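PDB 4MV2: plu4264 from Photorhabdus luminescens subsp. laumondii, which is of unknown function but adopts a metal-binding cupin fold, holding a nickel ion inside its beta-barrel in the crystal, and may be an enzyme. Local coordinates for residues E56-I61 against S88-I93. Residues are numbered along the deposited sequence; the frame is centred on the assembly and turned at random. Where two conformers were deposited one is given.
Sequences ELFIVI and SEHHVI. With NI (nickel (II) ion), chain C.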
loop_
_atom_site.group_PDB
_atom_site.type_symbol
_atom_site.label_atom_id
_atom_site.label_comp_id
_atom_site.label_asym_id
_atom_site.label_seq_id
_atom_site.Cartn_x
_atom_site.Cartn_y
_atom_site.Cartn_z
ATOM N N GLU A 56 -4.459 -6.370 9.242
ATOM C CA GLU A 56 -3.302 -6.266 8.355
ATOM C C GLU A 56 -3.679 -6.749 6.964
ATOM O O GLU A 56 -4.467 -7.679 6.807
ATOM C CB GLU A 56 -2.136 -7.074 8.935
ATOM C CG GLU A 56 -0.798 -6.861 8.188
ATOM C CD GLU A 56 0.383 -7.467 8.892
ATOM O OE1 GLU A 56 0.187 -8.273 9.826
ATOM O OE2 GLU A 56 1.511 -7.163 8.485
ATOM N N LEU A 57 -3.137 -6.032 5.964
ATOM C CA LEU A 57 -3.275 -6.232 4.492
ATOM C C LEU A 57 -1.864 -6.355 3.884
ATOM O O LEU A 57 -1.015 -5.542 4.205
ATOM C CB LEU A 57 -3.957 -4.992 3.814
ATOM C CG LEU A 57 -4.117 -5.028 2.288
ATOM C CD1 LEU A 57 -5.179 -6.129 2.002
ATOM C CD2 LEU A 57 -4.550 -3.674 1.819
ATOM N N PHE A 58 -1.616 -7.347 3.029
ATOM C CA PHE A 58 -0.402 -7.354 2.212
ATOM C C PHE A 58 -0.805 -7.040 0.771
ATOM O O PHE A 58 -1.747 -7.629 0.220
ATOM C CB PHE A 58 0.258 -8.744 2.160
ATOM C CG PHE A 58 0.861 -9.261 3.444
ATOM C CD1 PHE A 58 0.960 -8.507 4.602
ATOM C CD2 PHE A 58 1.363 -10.548 3.445
ATOM C CE1 PHE A 58 1.530 -9.042 5.734
ATOM C CE2 PHE A 58 1.939 -11.065 4.574
ATOM C CZ PHE A 58 2.024 -10.316 5.697
ATOM N N ILE A 59 -0.020 -6.186 0.141
ATOM C CA ILE A 59 -0.099 -5.856 -1.274
ATOM C C ILE A 59 1.192 -6.440 -1.863
ATOM O O ILE A 59 2.294 -5.989 -1.558
ATOM C CB ILE A 59 -0.135 -4.316 -1.484
ATOM C CG1 ILE A 59 -1.345 -3.699 -0.792
ATOM C CG2 ILE A 59 -0.093 -3.966 -2.954
ATOM C CD1 ILE A 59 -1.180 -2.212 -0.553
ATOM N N VAL A 60 1.034 -7.446 -2.716
ATOM C CA VAL A 60 2.208 -8.146 -3.234
ATOM C C VAL A 60 2.761 -7.369 -4.419
ATOM O O VAL A 60 2.025 -7.083 -5.380
ATOM C CB VAL A 60 1.889 -9.599 -3.577
ATOM C CG1 VAL A 60 3.129 -10.279 -4.118
ATOM C CG2 VAL A 60 1.360 -10.329 -2.357
ATOM N N ILE A 61 4.044 -7.042 -4.357
ATOM C CA ILE A 61 4.662 -6.126 -5.306
ATOM C C ILE A 61 5.475 -6.825 -6.376
ATOM O O ILE A 61 5.373 -6.439 -7.537
ATOM C CB ILE A 61 5.488 -5.064 -4.511
ATOM C CG1 ILE A 61 4.525 -4.119 -3.793
ATOM C CG2 ILE A 61 6.522 -4.360 -5.374
ATOM C CD1 ILE A 61 5.180 -3.153 -2.892
ATOM N N SER A 88 -4.401 -14.551 13.503
ATOM C CA SER A 88 -3.865 -15.711 12.785
ATOM C C SER A 88 -2.347 -15.655 12.818
ATOM O O SER A 88 -1.769 -14.568 12.757
ATOM C CB SER A 88 -4.329 -15.694 11.338
ATOM O OG SER A 88 -3.776 -14.600 10.601
ATOM N N GLU A 89 -1.711 -16.821 12.877
ATOM C CA GLU A 89 -0.274 -16.939 12.718
ATOM C C GLU A 89 0.071 -16.854 11.250
ATOM O O GLU A 89 -0.522 -17.533 10.418
ATOM C CB GLU A 89 0.235 -18.256 13.286
ATOM C CG GLU A 89 -0.045 -18.447 14.775
ATOM C CD GLU A 89 0.835 -17.589 15.709
ATOM O OE1 GLU A 89 1.968 -17.212 15.309
ATOM O OE2 GLU A 89 0.390 -17.326 16.864
ATOM N N HIS A 90 1.034 -16.010 10.931
ATOM C CA HIS A 90 1.375 -15.786 9.546
ATOM C C HIS A 90 2.818 -15.557 9.384
ATOM O O HIS A 90 3.452 -14.948 10.259
ATOM C CB HIS A 90 0.601 -14.594 8.930
ATOM C CG HIS A 90 0.621 -13.320 9.746
ATOM N ND1 HIS A 90 -0.121 -13.163 10.902
ATOM C CD2 HIS A 90 1.234 -12.124 9.529
ATOM C CE1 HIS A 90 0.069 -11.944 11.383
ATOM N NE2 HIS A 90 0.874 -11.285 10.564
ATOM N N HIS A 91 3.338 -16.085 8.281
ATOM C CA HIS A 91 4.669 -15.721 7.777
ATOM C C HIS A 91 4.769 -15.951 6.250
ATOM O O HIS A 91 3.834 -16.473 5.607
ATOM C CB HIS A 91 5.778 -16.460 8.563
ATOM C CG HIS A 91 5.943 -17.921 8.254
ATOM N ND1 HIS A 91 5.131 -18.908 8.788
ATOM C CD2 HIS A 91 6.889 -18.564 7.530
ATOM C CE1 HIS A 91 5.575 -20.089 8.406
ATOM N NE2 HIS A 91 6.624 -19.909 7.620
ATOM N N VAL A 92 5.898 -15.530 5.702
ATOM C CA VAL A 92 6.132 -15.502 4.273
ATOM C C VAL A 92 7.314 -16.403 3.950
ATOM O O VAL A 92 8.345 -16.333 4.606
ATOM C CB VAL A 92 6.424 -14.074 3.817
ATOM C CG1 VAL A 92 6.569 -14.005 2.305
ATOM C CG2 VAL A 92 5.289 -13.132 4.269
ATOM N N ILE A 93 7.133 -17.259 2.951
ATOM C CA ILE A 93 8.154 -18.225 2.534
ATOM C C ILE A 93 8.557 -17.922 1.127
ATOM O O ILE A 93 7.737 -17.981 0.213
ATOM C CB ILE A 93 7.607 -19.685 2.608
ATOM C CG1 ILE A 93 7.182 -20.023 4.035
ATOM C CG2 ILE A 93 8.651 -20.678 2.054
ATOM C CD1 ILE A 93 6.213 -21.205 4.100
HETATM NI NI NI C . 1.645 -9.308 10.968
HETATM O O HOH W 1 2.978 -9.254 9.377
HETATM O O HOH W 2 2.510 -7.346 11.325
#
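Glu56 OE1 binds the nickel ion at 2.1 Å, and His90 NE2 reaches the same ion from the facing strand at 2.2 Å. This is the metal centre of a cupin barrel, a good example of how two sheets that share no strand pairing can be joined through their interior: strands 56-61 and 90-93 run nearly parallel, 13° apart, with axes no closer than 11.4 Å. His50 and His52 add two more nitrogens, and two waters bring the ligands to six. OE1 and NE2 sit close together because both are ligands, with the carboxylate and imidazole planes almost perpendicular at 83°. An extended chain, CG anti to the backbone N (chi1 -171°), carries the Glu56 carboxylate from its strand into the barrel. Its second oxygen, OE2, stays 3.3 Å from the nickel; it accepts a bond of 2.7 Å from water 1, itself a metal ligand, and is also hydrogen-bonded to Thr104, so the carboxylate's rotation is probably well fixed. On the other side, the His90 ring is steadied from behind, its ND1 donating to Ser88 O nearly within the ring plane. With ND1 donating, NE2 is the nitrogen that binds the nickel, consistent with a proton on ND1. Deeper in, Phe58 lies between the strands, its CZ near His90 CD2 and its ring also against Phe102 and Ile84, while water 1 and Glu56 OE2 lie at its ring edge. Past the metal, the contact ends in purely apolar packing, where Phe58 CE2 meets Val92 CG2 at 3.9 Å.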